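Local coordinates for ABC transporter substrate-binding protein (Rhizobium radiobacter, PDB 6TFQ) that probably captures a small solute for an ABC transporter, as a periplasmic binding protein of solute-binding family 5, and is bound here to a sugar-glutamate conjugate, at residues E13-L18 with Y201-N206; D243-A248 with G462-K467. All coordinates share one frame; numbering follows the deposited sequence.

Contact 1 of 2, residues E13-L18 with Y201-N206. With GLC (alpha-D-glucopyranose), chain C.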
loop_
_atom_site.group_PDB
_atom_site.type_symbol
_atom_site.label_atom_id
_atom_site.label_comp_id
_atom_site.label_asym_id
_atom_site.label_seq_id
_atom_site.Cartn_x
_atom_site.Cartn_y
_atom_site.Cartn_z
ATOM N N GLU A 13 5.488 9.521 -11.864
ATOM C CA GLU A 13 5.686 9.895 -13.261
ATOM C C GLU A 13 4.399 9.873 -14.050
ATOM O O GLU A 13 4.282 10.591 -15.040
ATOM C CB GLU A 13 6.716 8.962 -13.956
ATOM C CG GLU A 13 8.141 9.082 -13.426
ATOM C CD GLU A 13 8.888 10.377 -13.699
ATOM O OE1 GLU A 13 8.331 11.284 -14.362
ATOM O OE2 GLU A 13 10.050 10.478 -13.247
ATOM N N ASP A 14 3.441 9.021 -13.652
ATOM C CA ASP A 14 2.227 8.840 -14.450
ATOM C C ASP A 14 1.209 7.967 -13.740
ATOM O O ASP A 14 1.503 7.374 -12.705
ATOM C CB ASP A 14 2.634 8.113 -15.780
ATOM C CG ASP A 14 1.828 8.464 -17.019
ATOM O OD1 ASP A 14 0.762 9.109 -16.882
ATOM O OD2 ASP A 14 2.258 8.099 -18.119
ATOM N N VAL A 15 0.020 7.857 -14.347
ATOM C CA VAL A 15 -1.052 6.951 -13.961
ATOM C C VAL A 15 -0.713 5.631 -14.654
ATOM O O VAL A 15 -0.469 5.632 -15.864
ATOM C CB VAL A 15 -2.431 7.372 -14.544
ATOM C CG1 VAL A 15 -3.564 6.559 -13.929
ATOM C CG2 VAL A 15 -2.685 8.853 -14.425
ATOM N N THR A 16 -0.802 4.516 -13.943
ATOM C CA THR A 16 -0.638 3.219 -14.596
ATOM C C THR A 16 -2.059 2.662 -14.804
ATOM O O THR A 16 -2.440 2.336 -15.916
ATOM C CB THR A 16 0.247 2.267 -13.753
ATOM O OG1 THR A 16 1.492 2.906 -13.497
ATOM C CG2 THR A 16 0.462 0.912 -14.428
ATOM N N THR A 17 -2.822 2.539 -13.716
ATOM C CA THR A 17 -4.182 2.006 -13.764
ATOM C C THR A 17 -5.084 2.619 -12.693
ATOM O O THR A 17 -4.689 2.749 -11.530
ATOM C CB THR A 17 -4.196 0.442 -13.729
ATOM O OG1 THR A 17 -5.550 -0.004 -13.663
ATOM C CG2 THR A 17 -3.388 -0.167 -12.560
ATOM N N LEU A 18 -6.313 2.950 -13.092
ATOM C CA LEU A 18 -7.329 3.448 -12.175
ATOM C C LEU A 18 -8.427 2.387 -11.969
ATOM O O LEU A 18 -9.508 2.686 -11.467
ATOM C CB LEU A 18 -7.856 4.848 -12.562
ATOM C CG LEU A 18 -6.787 5.954 -12.571
ATOM C CD1 LEU A 18 -7.347 7.282 -13.022
ATOM C CD2 LEU A 18 -6.103 6.080 -11.199
ATOM N N TYR A 201 -4.098 17.023 -10.354
ATOM C CA TYR A 201 -3.206 16.047 -9.728
ATOM C C TYR A 201 -1.981 15.893 -10.639
ATOM O O TYR A 201 -2.051 15.247 -11.681
ATOM C CB TYR A 201 -3.984 14.730 -9.529
ATOM C CG TYR A 201 -3.250 13.662 -8.755
ATOM C CD1 TYR A 201 -2.399 12.763 -9.402
ATOM C CD2 TYR A 201 -3.494 13.470 -7.395
ATOM C CE1 TYR A 201 -1.796 11.714 -8.709
ATOM C CE2 TYR A 201 -2.897 12.428 -6.692
ATOM C CZ TYR A 201 -2.050 11.550 -7.352
ATOM O OH TYR A 201 -1.451 10.534 -6.657
ATOM N N ARG A 202 -0.864 16.503 -10.236
ATOM C CA ARG A 202 0.343 16.622 -11.054
ATOM C C ARG A 202 1.490 15.681 -10.697
ATOM O O ARG A 202 1.851 15.512 -9.528
ATOM C CB ARG A 202 0.837 18.076 -11.058
ATOM C CG ARG A 202 -0.251 19.021 -11.560
ATOM C CD ARG A 202 0.064 20.456 -11.259
ATOM N NE ARG A 202 -1.016 21.343 -11.679
ATOM C CZ ARG A 202 -0.890 22.658 -11.824
ATOM N NH1 ARG A 202 0.273 23.251 -11.587
ATOM N NH2 ARG A 202 -1.922 23.387 -12.215
ATOM N N PHE A 203 2.043 15.068 -11.757
ATOM C CA PHE A 203 3.171 14.127 -11.709
ATOM C C PHE A 203 4.466 14.926 -11.659
ATOM O O PHE A 203 4.873 15.493 -12.660
ATOM C CB PHE A 203 3.122 13.157 -12.920
ATOM C CG PHE A 203 1.858 12.332 -12.882
ATOM C CD1 PHE A 203 1.587 11.493 -11.802
ATOM C CD2 PHE A 203 0.914 12.425 -13.905
ATOM C CE1 PHE A 203 0.385 10.778 -11.730
ATOM C CE2 PHE A 203 -0.287 11.706 -13.835
ATOM C CZ PHE A 203 -0.547 10.896 -12.738
ATOM N N LEU A 204 5.044 15.050 -10.455
ATOM C CA LEU A 204 6.252 15.825 -10.195
ATOM C C LEU A 204 7.234 14.996 -9.359
ATOM O O LEU A 204 7.472 15.297 -8.186
ATOM C CB LEU A 204 5.892 17.168 -9.510
ATOM C CG LEU A 204 5.089 18.183 -10.339
ATOM C CD1 LEU A 204 4.652 19.347 -9.472
ATOM C CD2 LEU A 204 5.912 18.699 -11.569
ATOM N N ASN A 205 7.786 13.940 -9.979
ATOM C CA ASN A 205 8.698 12.990 -9.350
ATOM C C ASN A 205 9.939 13.623 -8.709
ATOM O O ASN A 205 10.261 13.306 -7.559
ATOM C CB ASN A 205 9.112 11.875 -10.333
ATOM C CG ASN A 205 9.573 10.639 -9.589
ATOM O OD1 ASN A 205 8.835 10.081 -8.776
ATOM N ND2 ASN A 205 10.816 10.205 -9.810
ATOM N N ASN A 206 10.611 14.515 -9.441
ATOM C CA ASN A 206 11.801 15.207 -8.963
ATOM C C ASN A 206 11.446 16.069 -7.734
ATOM O O ASN A 206 10.589 16.956 -7.834
ATOM C CB ASN A 206 12.430 16.024 -10.086
ATOM C CG ASN A 206 13.702 16.693 -9.647
ATOM O OD1 ASN A 206 13.685 17.759 -9.026
ATOM N ND2 ASN A 206 14.829 16.076 -9.944
HETATM C C1 GLC C . 13.024 13.069 -11.915
HETATM C C2 GLC C . 12.247 13.639 -13.110
HETATM C C3 GLC C . 13.119 14.578 -13.938
HETATM C C4 GLC C . 14.415 14.924 -13.210
HETATM C C5 GLC C . 15.202 13.656 -12.871
HETATM C C6 GLC C . 16.328 13.883 -11.882
HETATM O O1 GLC C . 12.327 12.042 -11.305
HETATM O O2 GLC C . 11.718 12.604 -13.930
HETATM O O3 GLC C . 12.398 15.768 -14.241
HETATM O O4 GLC C . 15.206 15.786 -14.020
HETATM O O5 GLC C . 14.336 12.649 -12.306
HETATM O O6 GLC C . 16.857 12.662 -11.375
HETATM O O HOH W 1 7.543 13.698 -12.944
#

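Contact 2 of 2, residues D243-A248 with G462-K467. With SO4 (sulfate ion), chain J.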
loop_
_atom_site.group_PDB
_atom_site.type_symbol
_atom_site.label_atom_id
_atom_site.label_comp_id
_atom_site.label_asym_id
_atom_site.label_seq_id
_atom_site.Cartn_x
_atom_site.Cartn_y
_atom_site.Cartn_z
ATOM N N ASP A 243 1.878 17.296 7.339
ATOM C CA ASP A 243 1.112 16.148 7.819
ATOM C C ASP A 243 1.974 14.888 7.754
ATOM O O ASP A 243 2.528 14.563 6.700
ATOM C CB ASP A 243 -0.174 15.957 7.002
ATOM C CG ASP A 243 -1.142 17.115 7.099
ATOM O OD1 ASP A 243 -1.301 17.658 8.205
ATOM O OD2 ASP A 243 -1.754 17.466 6.062
ATOM N N THR A 244 2.103 14.211 8.895
ATOM C CA THR A 244 2.824 12.954 9.078
ATOM C C THR A 244 1.667 11.962 9.265
ATOM O O THR A 244 0.981 12.000 10.275
ATOM C CB THR A 244 3.852 13.134 10.211
ATOM O OG1 THR A 244 4.925 13.930 9.703
ATOM C CG2 THR A 244 4.401 11.872 10.726
ATOM N N ILE A 245 1.421 11.150 8.232
ATOM C CA ILE A 245 0.272 10.257 7.994
ATOM C C ILE A 245 0.503 8.756 8.254
ATOM O O ILE A 245 1.363 8.124 7.637
ATOM C CB ILE A 245 -0.195 10.484 6.492
ATOM C CG1 ILE A 245 -0.543 11.964 6.197
ATOM C CG2 ILE A 245 -1.339 9.554 6.043
ATOM C CD1 ILE A 245 -0.923 12.241 4.663
ATOM N N GLU A 246 -0.400 8.164 9.029
ATOM C CA GLU A 246 -0.427 6.723 9.241
ATOM C C GLU A 246 -1.108 6.065 8.001
ATOM O O GLU A 246 -1.893 6.727 7.333
ATOM C CB GLU A 246 -1.193 6.386 10.531
ATOM C CG GLU A 246 -0.407 6.676 11.798
ATOM C CD GLU A 246 -1.128 6.410 13.109
ATOM O OE1 GLU A 246 -2.299 5.960 13.080
ATOM O OE2 GLU A 246 -0.515 6.659 14.173
ATOM N N PRO A 247 -0.834 4.784 7.665
ATOM C CA PRO A 247 0.103 3.883 8.345
ATOM C C PRO A 247 1.541 4.082 7.854
ATOM O O PRO A 247 1.769 4.622 6.769
ATOM C CB PRO A 247 -0.466 2.496 8.013
ATOM C CG PRO A 247 -1.113 2.651 6.657
ATOM C CD PRO A 247 -1.474 4.123 6.506
ATOM N N ALA A 248 2.502 3.635 8.662
ATOM C CA ALA A 248 3.900 3.669 8.301
ATOM C C ALA A 248 4.159 2.538 7.279
ATOM O O ALA A 248 3.653 1.421 7.436
ATOM C CB ALA A 248 4.764 3.490 9.545
ATOM N N GLY A 462 3.651 8.523 6.055
ATOM C CA GLY A 462 3.504 9.341 4.858
ATOM C C GLY A 462 3.769 10.793 5.201
ATOM O O GLY A 462 3.389 11.236 6.283
ATOM N N THR A 463 4.480 11.526 4.334
ATOM C CA THR A 463 4.789 12.948 4.577
ATOM C C THR A 463 4.266 13.807 3.441
ATOM O O THR A 463 4.553 13.540 2.267
ATOM C CB THR A 463 6.280 13.196 4.790
ATOM O OG1 THR A 463 6.986 12.595 3.711
ATOM C CG2 THR A 463 6.774 12.678 6.123
ATOM N N TRP A 464 3.472 14.817 3.810
ATOM C CA TRP A 464 2.804 15.744 2.899
ATOM C C TRP A 464 2.763 17.131 3.497
ATOM O O TRP A 464 2.786 17.292 4.717
ATOM C CB TRP A 464 1.353 15.256 2.624
ATOM C CG TRP A 464 1.324 13.921 1.939
ATOM C CD1 TRP A 464 1.530 12.699 2.517
ATOM C CD2 TRP A 464 1.213 13.685 0.534
ATOM N NE1 TRP A 464 1.568 11.722 1.557
ATOM C CE2 TRP A 464 1.361 12.294 0.330
ATOM C CE3 TRP A 464 0.882 14.495 -0.566
ATOM C CZ2 TRP A 464 1.195 11.703 -0.923
ATOM C CZ3 TRP A 464 0.744 13.906 -1.815
ATOM C CH2 TRP A 464 0.892 12.527 -1.980
ATOM N N ALA A 465 2.689 18.132 2.642
ATOM C CA ALA A 465 2.566 19.508 3.084
ATOM C C ALA A 465 1.366 20.116 2.399
ATOM O O ALA A 465 1.073 19.769 1.253
ATOM C CB ALA A 465 3.823 20.297 2.745
ATOM N N ARG A 466 0.655 20.999 3.113
ATOM C CA ARG A 466 -0.473 21.737 2.564
ATOM C C ARG A 466 -0.305 23.192 2.896
ATOM O O ARG A 466 0.342 23.538 3.899
ATOM C CB ARG A 466 -1.840 21.204 3.062
ATOM C CG ARG A 466 -2.095 21.337 4.577
ATOM C CD ARG A 466 -3.570 21.162 4.932
ATOM N NE ARG A 466 -3.822 21.277 6.379
ATOM C CZ ARG A 466 -3.990 22.422 7.035
ATOM N NH1 ARG A 466 -3.934 23.579 6.389
ATOM N NH2 ARG A 466 -4.187 22.419 8.344
ATOM N N LYS A 467 -0.904 24.058 2.075
ATOM C CA LYS A 467 -0.934 25.493 2.385
ATOM C C LYS A 467 -2.002 25.681 3.476
ATOM O O LYS A 467 -2.961 24.910 3.519
ATOM C CB LYS A 467 -1.288 26.329 1.137
ATOM C CG LYS A 467 -0.257 26.243 0.016
ATOM C CD LYS A 467 1.089 26.871 0.423
ATOM C CE LYS A 467 2.120 26.711 -0.665
ATOM N NZ LYS A 467 3.465 27.127 -0.195
HETATM S S SO4 J . -4.152 18.869 9.419
HETATM O O1 SO4 J . -4.893 20.097 9.698
HETATM O O2 SO4 J . -3.073 18.775 10.393
HETATM O O3 SO4 J . -5.037 17.701 9.518
HETATM O O4 SO4 J . -3.600 18.984 8.065
#

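Contact 1 of 2, residues E13-L18 with Y201-N206
Phe203 lays its ring under the backbone of Glu13 and Asp14, and its atoms can be followed outward one by one. Its CB starts at the Glu13 carbonyl, 3.5 Å from Glu13 O. CG, turned beside the backbone N (chi1 -62°), lies by the same carbonyl and carries the ring along the loop. On one flank CD1 sits by Asp14 N and CE1 by Asp14 C and O; on the other CD2 meets Asp14 CA, and CE2 meets both Asp14 CA and Val15 CG2. Asp14 CA stands 3.6 Å from the Phe203 ring centroid, only 1° off the normal, a CH-pi contact squarely over the face. At the far end Phe203 CZ meets Val15 CG2 at 3.4 Å, the methyl coming in obliquely.

The ring belongs to the last residue of strand 198-203, which pairs in parallel with strand 5-10 in the mixed sheet; the loop between strand 5-10 and helix 26-35 passes over the end of strand 198-203. Asp14 OD1 accepts from Val15 N and from Gly178 N, which ties down the loop above the ring.

Polar contacts gather at the other end. Glu13 bends at chi2, swinging its carboxylate round to Asn205, whose CB lies 3.4 Å from Glu13 OE2. The carboxylate and amide planes are 44° apart, and both groups reach for the same sugar: Glu13 OE2 accepts from O2 of the bound alpha-D-glucopyranose at 2.8 Å and only weakly from O1, while Asn205 ND2 donates to that O1, also at 2.8 Å, and to Gln338 O. Glu13 OE1 faces a water instead, which donates to it at 2.9 Å, accepts from Asn205 N and donates weakly to Phe203 O.

Contact 2 of 2, residues D243-A248 with G462-K467
Ile245 and Trp464 point to the same face of the sheet and cross at a slant. Ile245 is extended beyond CG1 (chi2 176°), bringing Ile245 CD1 to 3.3 Å from Trp464 CD1, an oblique approach on the pyrrole side of the indole. Trp464 NE1 donates to Ser482 O, which helps fix the ring's turn. Asp243 lies on that face too, while Thr244 and Thr463 point to the other.

Beneath these side chains strands 240-255 and 454-467 run antiparallel in the mixed sheet, their short segments at 156°. Asp243 with Trp464 and Ile245 with Gly462 are hydrogen-bonded pairs flanking the non-hydrogen-bonded pair Thr244 with Thr463. Ile245 N donates to Gly462 O at 2.8 Å, and Gly462 N returns a bond to Ile245 O.

Farther along, the Asp243 carboxylate and the Arg466 guanidinium stand at 43°, with Asp243 OD2 4.3 Å from Arg466 NE, too far for a salt bridge. A sulfate, probably picked up from the crystallisation medium, lies at the guanidinium edge: Arg466 NE donates to sulfate O4 at 2.9 Å and Arg466 NH2 to sulfate O1 at 2.8 Å. Asp243 OD2 has its own donor, Trp472 NE1.

In the fold
Contact 1 and contact 2 come in series along the chain: residues 13-18 and 201-206 have already met before residues 243-248 begin the second pairing. Their centres are 18 Å apart and their nearest atoms about 6 Å, so they do not touch, yet both reach the same mixed sheet. Strand 198-203 pairs with strand 5-10, strand 5-10 with 221-223, 221-223 with 454-467, and 454-467 with 240-255, which leads from contact 1 to contact 2. The Asn205 side chain is about 10 Å and Gly462 about 7 Å from the bound sugar-glutamate compound, so neither is in direct contact with it; the sheet brings chain-distant segments together.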